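Local structure of cytochrome c2 (Rhodobacter sphaeroides, 1CXC) at residues Ala52-Lys55 with Gly56-Glu59. The protein carries electrons on a covalently bound heme c, donating them to the oxidized bacteriochlorophyll during bacterial photosynthesis. Sequence-based numbering, arbitrary orientation.
With HEC (heme c), chain B.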
# COMPACT_ATOMS: atom_id res chain seq x y z
N ALA A 52 10.44 8.08 2.14
CA ALA A 52 11.31 9.23 1.89
C ALA A 52 11.60 9.62 0.44
O ALA A 52 11.64 10.80 0.09
CB ALA A 52 12.65 9.02 2.58
N ASP A 53 11.57 8.69 -0.50
CA ASP A 53 11.88 9.08 -1.85
C ASP A 53 10.66 9.24 -2.73
O ASP A 53 10.76 9.21 -3.94
CB ASP A 53 12.82 8.07 -2.48
CG ASP A 53 12.24 6.66 -2.53
OD1 ASP A 53 11.17 6.42 -1.96
OD2 ASP A 53 13.03 5.75 -2.76
N PHE A 54 9.47 9.19 -2.18
CA PHE A 54 8.33 9.33 -3.03
C PHE A 54 7.85 10.76 -2.94
O PHE A 54 7.44 11.22 -1.88
CB PHE A 54 7.22 8.36 -2.62
CG PHE A 54 6.02 8.40 -3.55
CD1 PHE A 54 6.15 8.01 -4.86
CD2 PHE A 54 4.82 8.89 -3.09
CE1 PHE A 54 5.07 8.13 -5.72
CE2 PHE A 54 3.75 9.01 -3.96
CZ PHE A 54 3.88 8.63 -5.27
N LYS A 55 7.89 11.50 -4.03
CA LYS A 55 7.46 12.87 -3.93
C LYS A 55 6.05 13.10 -4.45
O LYS A 55 5.51 14.19 -4.25
CB LYS A 55 8.44 13.77 -4.69
CG LYS A 55 9.87 13.66 -4.17
CD LYS A 55 9.99 14.19 -2.74
CE LYS A 55 11.43 14.04 -2.24
NZ LYS A 55 11.49 14.12 -0.79
N GLY A 56 5.28 12.04 -4.68
CA GLY A 56 3.95 12.25 -5.22
C GLY A 56 2.76 11.98 -4.30
O GLY A 56 1.63 11.78 -4.77
N TYR A 57 2.90 12.09 -2.97
CA TYR A 57 1.72 11.85 -2.13
C TYR A 57 0.70 12.97 -2.22
O TYR A 57 1.04 14.15 -2.38
CB TYR A 57 2.10 11.70 -0.66
CG TYR A 57 2.81 10.41 -0.33
CD1 TYR A 57 2.15 9.19 -0.40
CD2 TYR A 57 4.11 10.48 0.11
CE1 TYR A 57 2.83 8.05 -0.02
CE2 TYR A 57 4.79 9.35 0.50
CZ TYR A 57 4.13 8.15 0.44
OH TYR A 57 4.77 7.05 0.95
N GLY A 58 -0.58 12.62 -2.10
CA GLY A 58 -1.62 13.62 -2.12
C GLY A 58 -1.78 14.19 -0.71
O GLY A 58 -1.31 13.61 0.29
N GLU A 59 -2.54 15.27 -0.55
CA GLU A 59 -2.70 15.85 0.76
C GLU A 59 -3.59 15.01 1.66
O GLU A 59 -3.32 14.88 2.85
CB GLU A 59 -3.22 17.27 0.63
CG GLU A 59 -2.36 18.11 -0.31
CD GLU A 59 -0.85 17.96 -0.08
OE1 GLU A 59 -0.42 18.02 1.07
OE2 GLU A 59 -0.10 17.94 -1.06
FE HEC B . -1.07 1.93 -4.73
CHA HEC B . -0.25 4.37 -2.53
CHB HEC B . -0.97 -0.39 -2.23
CHC HEC B . -2.08 -0.50 -6.93
CHD HEC B . -0.88 4.16 -7.31
NA HEC B . -0.73 1.97 -2.78
C1A HEC B . -0.41 3.09 -2.02
C2A HEC B . -0.26 2.73 -0.62
C3A HEC B . -0.49 1.40 -0.52
C4A HEC B . -0.74 0.94 -1.88
CMA HEC B . -0.57 0.61 0.77
CAA HEC B . 0.17 3.64 0.52
CBA HEC B . 1.65 3.46 0.81
CGA HEC B . 2.30 4.54 1.67
O1A HEC B . 3.41 4.92 1.37
O2A HEC B . 1.60 5.13 2.49
NB HEC B . -1.46 -0.00 -4.60
C1B HEC B . -1.29 -0.83 -3.50
C2B HEC B . -1.57 -2.21 -3.83
C3B HEC B . -1.96 -2.26 -5.14
C4B HEC B . -1.88 -0.88 -5.61
CMB HEC B . -1.45 -3.40 -2.87
CAB HEC B . -2.43 -3.40 -5.85
CBB HEC B . -3.66 -4.11 -5.48
NC HEC B . -1.45 1.87 -6.68
C1C HEC B . -1.87 0.77 -7.42
C2C HEC B . -1.94 1.10 -8.83
C3C HEC B . -1.60 2.40 -8.94
C4C HEC B . -1.28 2.87 -7.61
CMC HEC B . -2.12 0.11 -9.97
CAC HEC B . -1.52 3.15 -10.11
CBC HEC B . -2.64 3.30 -11.03
ND HEC B . -0.64 3.83 -4.89
C1D HEC B . -0.59 4.61 -6.04
C2D HEC B . -0.30 5.99 -5.71
C3D HEC B . -0.19 6.07 -4.37
C4D HEC B . -0.37 4.72 -3.86
CMD HEC B . -0.19 7.16 -6.70
CAD HEC B . -0.21 7.35 -3.55
CBD HEC B . -1.58 7.60 -2.93
CGD HEC B . -1.86 9.06 -2.55
O1D HEC B . -3.01 9.38 -2.29
O2D HEC B . -0.93 9.75 -2.18
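Phe54 and Tyr57, three residues apart in the loop that leads into helix 59-66, form a T-shaped pair: the edge of the Phe54 ring meets the face of Tyr57, centroids 4.8 Å apart and planes at 78°. From CB, which lies 4.1 Å from Tyr57 CE2, the Phe54 side chain runs with CG anti to the backbone N (chi1 -176°) and beside the carbonyl carbon, which carries the ring forward over Gly56 and Tyr57. CG, CD1 and CE1 of Phe54 all have Gly56 N nearest, at 3.9 to 4.1 Å. CD2 does the main touching, sitting over the centre of the Tyr57 ring, 3.6 Å from Tyr57 CE2. CE2 continues the same edge toward the backbone N of Tyr57, while CZ rests 3.6 Å from Gly56 CA. Gly56 N lies over one face of the Phe54 ring, offset toward the rim. Pro38 touches both aromatic side chains. Beyond the stack, Tyr57 OH donates a hydrogen bond to the heme carboxylate oxygen HEC O1A (2.6 Å) and is also hydrogen-bonded to Gln51 N, two hydrogen bonds that probably fix the orientation of the phenol. The next residue serves the other propionate: Gly58 N, at the N-cap of helix 59-66, reaches HEC O2D at 2.9 Å in a nearly straight bond (164°). Both propionates of heme c are thus held by adjacent residues of one loop, as part of the heme pocket of this cytochrome c fold.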